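Local coordinates for protein aminofutalosine deaminase (Helicobacter pylori, PDB 7LKK) that deaminates aminofutalosine in the menaquinone pathway and probably also converts adenosine to inosine, as a metal-dependent hydrolase, at residues E35-V40 / V46-Y51; N77-F82 / I297-S302; L311-V316 / L321-A326. All coordinates share one frame; numbering follows the deposited sequence.

Contact 1: E35-V40 / V46-Y51; sequences EDYGVV and VEIGDY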
loop_
_atom_site.group_PDB
_atom_site.type_symbol
_atom_site.label_atom_id
_atom_site.label_comp_id
_atom_site.label_asym_id
_atom_site.label_seq_id
_atom_site.Cartn_x
_atom_site.Cartn_y
_atom_site.Cartn_z
ATOM N N GLU A 35 13.764 -25.368 2.793
ATOM C CA GLU A 35 14.320 -25.282 1.452
ATOM C C GLU A 35 14.241 -26.636 0.760
ATOM O O GLU A 35 14.521 -27.672 1.369
ATOM C CB GLU A 35 15.770 -24.793 1.495
ATOM C CG GLU A 35 15.929 -23.416 2.129
ATOM C CD GLU A 35 17.366 -22.931 2.136
ATOM O OE1 GLU A 35 18.278 -23.767 2.314
ATOM O OE2 GLU A 35 17.582 -21.713 1.963
ATOM N N ASP A 36 13.857 -26.611 -0.518
ATOM C CA ASP A 36 13.785 -27.808 -1.360
ATOM C C ASP A 36 12.934 -28.902 -0.719
ATOM O O ASP A 36 13.273 -30.086 -0.762
ATOM C CB ASP A 36 15.183 -28.332 -1.687
ATOM C CG ASP A 36 15.989 -27.359 -2.524
ATOM O OD1 ASP A 36 15.381 -26.604 -3.309
ATOM O OD2 ASP A 36 17.230 -27.350 -2.396
ATOM N N TYR A 37 11.817 -28.506 -0.120
ATOM C CA TYR A 37 10.917 -29.453 0.521
ATOM C C TYR A 37 9.726 -29.753 -0.380
ATOM O O TYR A 37 9.432 -29.024 -1.332
ATOM C CB TYR A 37 10.437 -28.923 1.874
ATOM C CG TYR A 37 11.065 -29.623 3.057
ATOM C CD1 TYR A 37 12.436 -29.565 3.274
ATOM C CD2 TYR A 37 10.291 -30.344 3.956
ATOM C CE1 TYR A 37 13.018 -30.201 4.352
ATOM C CE2 TYR A 37 10.866 -30.985 5.041
ATOM C CZ TYR A 37 12.231 -30.911 5.230
ATOM O OH TYR A 37 12.810 -31.545 6.305
ATOM N N GLY A 38 9.026 -30.840 -0.050
ATOM C CA GLY A 38 7.925 -31.306 -0.862
ATOM C C GLY A 38 6.791 -31.816 0.014
ATOM O O GLY A 38 6.949 -31.993 1.222
ATOM N N VAL A 39 5.645 -32.027 -0.626
ATOM C CA VAL A 39 4.428 -32.449 0.063
ATOM C C VAL A 39 3.761 -33.550 -0.751
ATOM O O VAL A 39 3.549 -33.394 -1.958
ATOM C CB VAL A 39 3.447 -31.278 0.270
ATOM C CG1 VAL A 39 2.139 -31.781 0.863
ATOM C CG2 VAL A 39 4.063 -30.208 1.161
ATOM N N VAL A 40 3.441 -34.663 -0.095
ATOM C CA VAL A 40 2.595 -35.704 -0.669
ATOM C C VAL A 40 1.172 -35.450 -0.203
ATOM O O VAL A 40 0.934 -35.226 0.991
ATOM C CB VAL A 40 3.063 -37.109 -0.253
ATOM C CG1 VAL A 40 2.189 -38.172 -0.906
ATOM C CG2 VAL A 40 4.516 -37.318 -0.623
ATOM N N VAL A 46 -0.536 -35.711 3.205
ATOM C CA VAL A 46 -0.178 -37.056 3.643
ATOM C C VAL A 46 1.199 -37.091 4.294
ATOM O O VAL A 46 1.371 -37.674 5.365
ATOM C CB VAL A 46 -0.261 -38.044 2.457
ATOM C CG1 VAL A 46 0.320 -39.388 2.845
ATOM C CG2 VAL A 46 -1.704 -38.199 1.997
ATOM N N GLU A 47 2.190 -36.459 3.669
ATOM C CA GLU A 47 3.555 -36.518 4.169
ATOM C C GLU A 47 4.325 -35.292 3.700
ATOM O O GLU A 47 4.106 -34.786 2.596
ATOM C CB GLU A 47 4.261 -37.799 3.707
ATOM C CG GLU A 47 5.600 -38.054 4.379
ATOM C CD GLU A 47 6.153 -39.432 4.075
ATOM O OE1 GLU A 47 5.348 -40.370 3.889
ATOM O OE2 GLU A 47 7.392 -39.579 4.027
ATOM N N ILE A 48 5.232 -34.822 4.556
ATOM C CA ILE A 48 6.105 -33.693 4.264
ATOM C C ILE A 48 7.549 -34.151 4.421
ATOM O O ILE A 48 7.857 -34.973 5.291
ATOM C CB ILE A 48 5.808 -32.491 5.187
ATOM C CG1 ILE A 48 4.320 -32.146 5.150
ATOM C CG2 ILE A 48 6.641 -31.278 4.790
ATOM C CD1 ILE A 48 3.844 -31.383 6.367
ATOM N N GLY A 49 8.431 -33.626 3.578
ATOM C CA GLY A 49 9.835 -33.980 3.678
ATOM C C GLY A 49 10.623 -33.360 2.548
ATOM O O GLY A 49 10.083 -32.650 1.693
ATOM N N ASP A 50 11.929 -33.623 2.573
ATOM C CA ASP A 50 12.797 -33.225 1.472
ATOM C C ASP A 50 12.257 -33.781 0.161
ATOM O O ASP A 50 11.880 -34.953 0.080
ATOM C CB ASP A 50 14.222 -33.724 1.717
ATOM C CG ASP A 50 15.142 -33.456 0.545
ATOM O OD1 ASP A 50 15.526 -32.284 0.344
ATOM O OD2 ASP A 50 15.478 -34.418 -0.180
ATOM N N TYR A 51 12.215 -32.929 -0.865
ATOM C CA TYR A 51 11.541 -33.310 -2.103
ATOM C C TYR A 51 12.224 -34.498 -2.767
ATOM O O TYR A 51 11.559 -35.451 -3.190
ATOM C CB TYR A 51 11.477 -32.125 -3.066
ATOM C CG TYR A 51 10.889 -32.503 -4.405
ATOM C CD1 TYR A 51 9.518 -32.647 -4.566
ATOM C CD2 TYR A 51 11.705 -32.728 -5.506
ATOM C CE1 TYR A 51 8.976 -33.000 -5.788
ATOM C CE2 TYR A 51 11.172 -33.079 -6.730
ATOM C CZ TYR A 51 9.809 -33.215 -6.866
ATOM O OH TYR A 51 9.281 -33.565 -8.086
#
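Tyr37-Val40 and Val46-Asp50 run antiparallel, their axes 4.6 Å apart and 158° between directions, as the two arms of a beta hairpin. Gly38 and Gly49 form a hydrogen-bonded pair, with Gly38 N 2.7 Å from Gly49 O. Val40 and Glu47 form the other, but Val40 O is gripped twice: Val46 N reaches it at 2.7 Å and Glu47 N at 3.2 Å, both from the same face of its plane. Two residues facing one make this a classic beta bulge. The hairpin builds one side of a four-stranded mixed sheet, in which strand 17-21 flanks strand 37-41. The Tyr37 ring lies flat over the Gly49-Asp50 peptide, its CE2 3.4 Å from Gly49 CA. Ile48 CG2, anti to its own backbone N, meets the edge of that ring at CD2, 3.9 Å away. Gly38 CA lies against the edge of the Tyr51 ring, where a side chain would collide with CD1. Glu47 sends its extended chain away from the hairpin to Lys57, by a salt bridge, and to Tyr58. At the far end Tyr51 N donates to Asp36 O at 3.0 Å, while Asp50 OD2 caps Asn53 N of the helix that follows.

Contact 2: N77-F82 / I297-S302; sequences NAHTHF and ITCPFS. With FE (Fe (III) ion), chain E; MCF ((8R)-3-(5-S-methyl-5-thio-beta-D-ribofuranosyl)-3,6,7,8-tetrahydroimidazo[4,5-d][1,3]diazepin-8-ol), chain J.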
loop_
_atom_site.group_PDB
_atom_site.type_symbol
_atom_site.label_atom_id
_atom_site.label_comp_id
_atom_site.label_asym_id
_atom_site.label_seq_id
_atom_site.Cartn_x
_atom_site.Cartn_y
_atom_site.Cartn_z
ATOM N N ASN A 77 -9.280 -15.719 3.808
ATOM C CA ASN A 77 -9.745 -14.335 3.891
ATOM C C ASN A 77 -11.000 -14.356 4.758
ATOM O O ASN A 77 -12.097 -14.640 4.270
ATOM C CB ASN A 77 -10.013 -13.760 2.502
ATOM C CG ASN A 77 -10.291 -12.266 2.532
ATOM O OD1 ASN A 77 -10.178 -11.623 3.575
ATOM N ND2 ASN A 77 -10.656 -11.709 1.384
ATOM N N ALA A 78 -10.834 -14.052 6.046
ATOM C CA ALA A 78 -11.847 -14.355 7.051
ATOM C C ALA A 78 -12.990 -13.352 7.107
ATOM O O ALA A 78 -13.937 -13.577 7.869
ATOM C CB ALA A 78 -11.197 -14.451 8.434
ATOM N N HIS A 79 -12.936 -12.260 6.344
ATOM C CA HIS A 79 -13.962 -11.223 6.442
ATOM C C HIS A 79 -14.033 -10.460 5.127
ATOM O O HIS A 79 -13.142 -9.660 4.825
ATOM C CB HIS A 79 -13.667 -10.276 7.603
ATOM C CG HIS A 79 -14.763 -9.293 7.877
ATOM N ND1 HIS A 79 -15.868 -9.606 8.639
ATOM C CD2 HIS A 79 -14.923 -8.004 7.492
ATOM C CE1 HIS A 79 -16.661 -8.552 8.714
ATOM N NE2 HIS A 79 -16.110 -7.567 8.027
ATOM N N THR A 80 -15.089 -10.699 4.350
ATOM C CA THR A 80 -15.339 -9.922 3.146
ATOM C C THR A 80 -16.843 -9.765 2.963
ATOM O O THR A 80 -17.638 -10.535 3.506
ATOM C CB THR A 80 -14.709 -10.569 1.906
ATOM O OG1 THR A 80 -14.861 -9.695 0.780
ATOM C CG2 THR A 80 -15.378 -11.899 1.604
ATOM N N HIS A 81 -17.222 -8.752 2.187
ATOM C CA HIS A 81 -18.618 -8.466 1.849
ATOM C C HIS A 81 -18.759 -8.523 0.331
ATOM O O HIS A 81 -18.588 -7.511 -0.353
ATOM C CB HIS A 81 -19.060 -7.099 2.384
ATOM C CG HIS A 81 -18.896 -6.938 3.863
ATOM N ND1 HIS A 81 -19.962 -6.945 4.736
ATOM C CD2 HIS A 81 -17.792 -6.740 4.621
ATOM C CE1 HIS A 81 -19.522 -6.769 5.968
ATOM N NE2 HIS A 81 -18.208 -6.643 5.926
ATOM N N PHE A 82 -19.071 -9.711 -0.197
ATOM C CA PHE A 82 -19.179 -9.870 -1.644
ATOM C C PHE A 82 -20.331 -9.058 -2.224
ATOM O O PHE A 82 -20.247 -8.595 -3.367
ATOM C CB PHE A 82 -19.351 -11.345 -2.003
ATOM C CG PHE A 82 -18.067 -12.124 -1.997
ATOM C CD1 PHE A 82 -17.104 -11.907 -2.969
ATOM C CD2 PHE A 82 -17.827 -13.082 -1.028
ATOM C CE1 PHE A 82 -15.923 -12.626 -2.968
ATOM C CE2 PHE A 82 -16.649 -13.806 -1.023
ATOM C CZ PHE A 82 -15.696 -13.576 -1.993
ATOM N N ILE A 297 -10.002 -9.911 13.933
ATOM C CA ILE A 297 -9.803 -9.757 12.496
ATOM C C ILE A 297 -9.462 -8.299 12.226
ATOM O O ILE A 297 -10.150 -7.395 12.715
ATOM C CB ILE A 297 -11.047 -10.187 11.699
ATOM C CG1 ILE A 297 -11.613 -11.505 12.241
ATOM C CG2 ILE A 297 -10.714 -10.298 10.217
ATOM C CD1 ILE A 297 -10.707 -12.700 12.047
ATOM N N THR A 298 -8.403 -8.069 11.459
ATOM C CA THR A 298 -7.954 -6.719 11.152
ATOM C C THR A 298 -8.015 -6.471 9.650
ATOM O O THR A 298 -7.664 -7.341 8.847
ATOM C CB THR A 298 -6.537 -6.470 11.695
ATOM O OG1 THR A 298 -6.197 -5.088 11.536
ATOM C CG2 THR A 298 -5.502 -7.347 10.991
ATOM N N CYS A 299 -8.489 -5.284 9.275
ATOM C CA CYS A 299 -8.645 -4.890 7.875
ATOM C C CYS A 299 -7.923 -3.567 7.679
ATOM O O CYS A 299 -8.522 -2.491 7.830
ATOM C CB CYS A 299 -10.121 -4.788 7.493
ATOM S SG CYS A 299 -11.106 -6.265 7.882
ATOM N N PRO A 300 -6.628 -3.599 7.337
ATOM C CA PRO A 300 -5.837 -2.353 7.333
ATOM C C PRO A 300 -6.329 -1.289 6.362
ATOM O O PRO A 300 -6.364 -0.106 6.725
ATOM C CB PRO A 300 -4.418 -2.832 6.976
ATOM C CG PRO A 300 -4.568 -4.220 6.453
ATOM C CD PRO A 300 -5.798 -4.791 7.094
ATOM N N PHE A 301 -6.687 -1.657 5.130
ATOM C CA PHE A 301 -7.080 -0.634 4.164
ATOM C C PHE A 301 -8.433 -0.029 4.519
ATOM O O PHE A 301 -8.614 1.191 4.437
ATOM C CB PHE A 301 -7.102 -1.213 2.748
ATOM C CG PHE A 301 -6.785 -0.205 1.679
ATOM C CD1 PHE A 301 -7.780 0.599 1.146
ATOM C CD2 PHE A 301 -5.489 -0.054 1.211
ATOM C CE1 PHE A 301 -7.491 1.530 0.164
ATOM C CE2 PHE A 301 -5.192 0.877 0.229
ATOM C CZ PHE A 301 -6.193 1.670 -0.295
ATOM N N SER A 302 -9.391 -0.865 4.923
ATOM C CA SER A 302 -10.685 -0.353 5.361
ATOM C C SER A 302 -10.538 0.573 6.562
ATOM O O SER A 302 -11.175 1.631 6.619
ATOM C CB SER A 302 -11.622 -1.516 5.687
ATOM O OG SER A 302 -12.795 -1.058 6.335
HETATM FE FE FE E . -17.121 -5.872 7.411
HETATM O O8 MCF J . -17.033 -3.980 7.920
HETATM C C8 MCF J . -17.102 -2.962 6.954
HETATM C C7 MCF J . -17.126 -1.567 7.569
HETATM N N6 MCF J . -17.793 -1.582 8.848
HETATM C C5 MCF J . -19.091 -2.207 8.966
HETATM N N4 MCF J . -19.825 -2.868 7.893
HETATM C C10 MCF J . -19.569 -3.088 6.448
HETATM C C9 MCF J . -18.274 -3.155 5.969
HETATM N N1 MCF J . -18.341 -3.364 4.662
HETATM C C2 MCF J . -19.618 -3.450 4.292
HETATM N N3 MCF J . -20.363 -3.290 5.390
HETATM C C1S MCF J . -21.858 -3.310 5.365
HETATM C C2S MCF J . -22.493 -4.106 6.529
HETATM O O2S MCF J . -22.549 -5.435 6.230
HETATM O O4S MCF J . -22.313 -2.123 5.516
HETATM C C4S MCF J . -23.788 -2.289 6.165
HETATM C C3S MCF J . -23.896 -3.513 6.595
HETATM O O3S MCF J . -24.816 -4.284 5.683
HETATM C C5S MCF J . -23.946 -1.307 7.313
HETATM S S5S MCF J . -25.689 -0.822 7.464
HETATM C C6S MCF J . -25.977 -0.139 9.122
#
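His79 reaches from strand 69-80 past Ile297 and Cys299 to the iron. Its CB rests on the CG2 methyl of Ile297 at 3.9 Å; the branched isoleucine offers an apolar surface to the root of the ligand. CG stands anti to the backbone N (chi1 -173°), which carries the imidazole on beyond Ile297. One flank of the ring, at CD2, comes within 4.2 Å of Cys299 SG; the sulfur approaches obliquely. At the tip NE2 binds the iron at 2.1 Å, and the inhibitor oxygen MCF O8 lies near the ring plane at its edge. Beside this root, Ala78 CB touches Ile297 CD1 at 4.0 Å, so that a single isoleucine serves both residues with different branches, and only apolar and sulfur contacts join the two segments directly.

His81 supplies the second bond of the segment, its NE2 lying 2.0 Å from the iron. Its imidazole has a double task, because MCF N1 sits 3.4 Å above the ring plane, over the centre. The iron in turn holds MCF O8 at 2.0 Å, and His221 and Asp328 belong to the same metal site. Second-shell hydroxyls secure Asp328: Ser302 OG bonds to its carboxylate OD2 and Thr80 OG1 to its backbone O.

The hydroxyl of a coformycin is generally understood to imitate the attacking water of deamination, and its place on the metal is consistent with that here. Two histidines spaced by one residue, at the C-terminal end of the first barrel strand, form the His-X-His metal motif of the amidohydrolase TIM barrel.

Contact 3: L311-V316 / L321-A326; sequences LDLERV and LSVSVA. With EDO (1,2-ethanediol), chain G.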
loop_
_atom_site.group_PDB
_atom_site.type_symbol
_atom_site.label_atom_id
_atom_site.label_comp_id
_atom_site.label_asym_id
_atom_site.label_seq_id
_atom_site.Cartn_x
_atom_site.Cartn_y
_atom_site.Cartn_z
ATOM N N LEU A 311 -5.211 -0.617 13.801
ATOM C CA LEU A 311 -5.210 -1.454 14.993
ATOM C C LEU A 311 -3.833 -1.446 15.646
ATOM O O LEU A 311 -2.814 -1.660 14.982
ATOM C CB LEU A 311 -5.620 -2.883 14.631
ATOM C CG LEU A 311 -5.689 -3.909 15.767
ATOM C CD1 LEU A 311 -6.673 -3.470 16.833
ATOM C CD2 LEU A 311 -6.058 -5.284 15.230
ATOM N N ASP A 312 -3.802 -1.196 16.954
ATOM C CA ASP A 312 -2.551 -1.195 17.709
ATOM C C ASP A 312 -2.141 -2.641 17.967
ATOM O O ASP A 312 -2.696 -3.311 18.841
ATOM C CB ASP A 312 -2.716 -0.419 19.011
ATOM C CG ASP A 312 -1.387 -0.080 19.661
ATOM O OD1 ASP A 312 -0.578 -1.003 19.893
ATOM O OD2 ASP A 312 -1.151 1.113 19.937
ATOM N N LEU A 313 -1.160 -3.126 17.198
ATOM C CA LEU A 313 -0.742 -4.520 17.325
ATOM C C LEU A 313 -0.068 -4.792 18.664
ATOM O O LEU A 313 -0.184 -5.902 19.198
ATOM C CB LEU A 313 0.193 -4.896 16.176
ATOM C CG LEU A 313 -0.452 -4.957 14.791
ATOM C CD1 LEU A 313 0.578 -5.335 13.745
ATOM C CD2 LEU A 313 -1.617 -5.938 14.780
ATOM N N GLU A 314 0.644 -3.806 19.212
ATOM C CA GLU A 314 1.223 -3.972 20.541
ATOM C C GLU A 314 0.133 -4.170 21.584
ATOM O O GLU A 314 0.249 -5.034 22.460
ATOM C CB GLU A 314 2.091 -2.765 20.894
ATOM C CG GLU A 314 3.432 -2.719 20.173
ATOM C CD GLU A 314 3.308 -2.287 18.724
ATOM O OE1 GLU A 314 2.377 -1.515 18.408
ATOM O OE2 GLU A 314 4.148 -2.713 17.902
ATOM N N ARG A 315 -0.939 -3.379 21.501
ATOM C CA ARG A 315 -2.068 -3.558 22.408
ATOM C C ARG A 315 -2.679 -4.944 22.262
ATOM O O ARG A 315 -3.036 -5.582 23.259
ATOM C CB ARG A 315 -3.116 -2.478 22.145
ATOM C CG ARG A 315 -4.174 -2.357 23.223
ATOM C CD ARG A 315 -5.235 -1.365 22.799
ATOM N NE ARG A 315 -4.903 -0.009 23.214
ATOM C CZ ARG A 315 -5.573 1.072 22.829
ATOM N NH1 ARG A 315 -6.609 0.953 22.009
ATOM N NH2 ARG A 315 -5.203 2.271 23.257
ATOM N N VAL A 316 -2.819 -5.420 21.023
ATOM C CA VAL A 316 -3.360 -6.757 20.792
ATOM C C VAL A 316 -2.476 -7.804 21.457
ATOM O O VAL A 316 -2.967 -8.755 22.079
ATOM C CB VAL A 316 -3.509 -7.015 19.281
ATOM C CG1 VAL A 316 -3.778 -8.487 19.012
ATOM C CG2 VAL A 316 -4.621 -6.143 18.701
ATOM N N LEU A 321 -3.767 -11.719 22.597
ATOM C CA LEU A 321 -4.516 -12.126 21.420
ATOM C C LEU A 321 -3.631 -12.052 20.183
ATOM O O LEU A 321 -2.501 -11.560 20.221
ATOM C CB LEU A 321 -5.770 -11.260 21.243
ATOM C CG LEU A 321 -6.864 -11.510 22.282
ATOM C CD1 LEU A 321 -7.931 -10.422 22.231
ATOM C CD2 LEU A 321 -7.478 -12.882 22.075
ATOM N N SER A 322 -4.161 -12.571 19.079
ATOM C CA SER A 322 -3.508 -12.551 17.780
ATOM C C SER A 322 -4.520 -12.096 16.736
ATOM O O SER A 322 -5.723 -12.022 16.999
ATOM C CB SER A 322 -2.944 -13.931 17.420
ATOM O OG SER A 322 -3.940 -14.931 17.548
ATOM N N VAL A 323 -4.033 -11.794 15.534
ATOM C CA VAL A 323 -4.892 -11.230 14.500
ATOM C C VAL A 323 -4.848 -12.091 13.245
ATOM O O VAL A 323 -3.849 -12.752 12.944
ATOM C CB VAL A 323 -4.505 -9.773 14.161
ATOM C CG1 VAL A 323 -4.638 -8.888 15.387
ATOM C CG2 VAL A 323 -3.089 -9.712 13.598
ATOM N N SER A 324 -5.966 -12.088 12.526
ATOM C CA SER A 324 -6.039 -12.516 11.139
ATOM C C SER A 324 -6.297 -11.293 10.265
ATOM O O SER A 324 -7.007 -10.366 10.664
ATOM C CB SER A 324 -7.145 -13.556 10.926
ATOM O OG SER A 324 -7.051 -14.610 11.868
ATOM N N VAL A 325 -5.718 -11.298 9.068
ATOM C CA VAL A 325 -5.784 -10.162 8.153
ATOM C C VAL A 325 -6.794 -10.465 7.057
ATOM O O VAL A 325 -6.721 -11.517 6.410
ATOM C CB VAL A 325 -4.402 -9.846 7.555
ATOM C CG1 VAL A 325 -4.484 -8.613 6.657
ATOM C CG2 VAL A 325 -3.383 -9.641 8.663
ATOM N N ALA A 326 -7.731 -9.541 6.839
ATOM C CA ALA A 326 -8.796 -9.714 5.862
ATOM C C ALA A 326 -8.958 -8.447 5.031
ATOM O O ALA A 326 -8.573 -7.350 5.442
ATOM C CB ALA A 326 -10.130 -10.067 6.537
HETATM C C1 EDO G . -2.905 -18.665 17.255
HETATM O O1 EDO G . -2.765 -17.405 17.922
HETATM C C2 EDO G . -3.422 -19.708 18.240
HETATM O O2 EDO G . -2.507 -19.826 19.335
#
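Leu321 N donates to Val316 O across 3.1 Å, with an angle of 160° at the hydrogen, and this is the only hydrogen bond between the two segments. It ties helix 313-318 to the chain leading into strand 323-325, the last leg of a beta-alpha-beta crossover in the amidohydrolase TIM barrel: strand 294-298 precedes the helical region and lies parallel to strand 323-325.

Apart from that bond, the side chains that meet are aliphatic, and Val323 is their focus. Its CG1 touches both Val316 of the helix and Leu311 just before it, 3.7 Å from Val316 CG1 and 3.9 Å from Leu311 CD2. Val316 crosses Val323 at a slant, whereas the Leu311 side chain runs past it in the opposite direction. With CG1 anti to the carbonyl carbon (chi1 -61°), Val323 CG2 falls between the backbone N and that carbon, and from there meets Leu313 CD2 at 4.2 Å. Beta-branched valine suits the strand, since each of its methyls can face a different leucine. Val316 CG1, anti to its own N, also packs on Leu321 CB at 4.1 Å.

Neighbouring elements extend this apolar layer: Leu311 touches Thr298 and Leu321 touches Leu296, both on strand 294-298, and Leu313 meets Phe345 of helix 338-348.

Asp312 stands at the N-cap of the helix, where a short carboxylate can fold back to accept from an N-H of the first turn, which has no preceding helical carbonyl to bond. Arg315 N reaches Asp312 OD1 at 2.9 Å, arriving from above the carboxylate plane, 41° out of it.

Overall arrangement
Along the chain the three contacts follow in series; none encloses or crosses another. Contact 1 comes first and closes a short hairpin turn in the small mixed sheet near the N terminus. Its centre is about 32 Å from that of contact 2. Contact 2 then closes a loop of 214 residues, bringing side chains of the first and seventh barrel strands together in the barrel interior. Contact 3 closes only a brief turn, from helix 313-318 into the eighth strand. Contacts 2 and 3 meet where strands 294-298 and 323-325 pair: Thr298 N lies 2.8 Å from Ser324 O, probably hydrogen-bonded. Ala326, just past the eighth strand, also packs on Asn77 and His79 of the first.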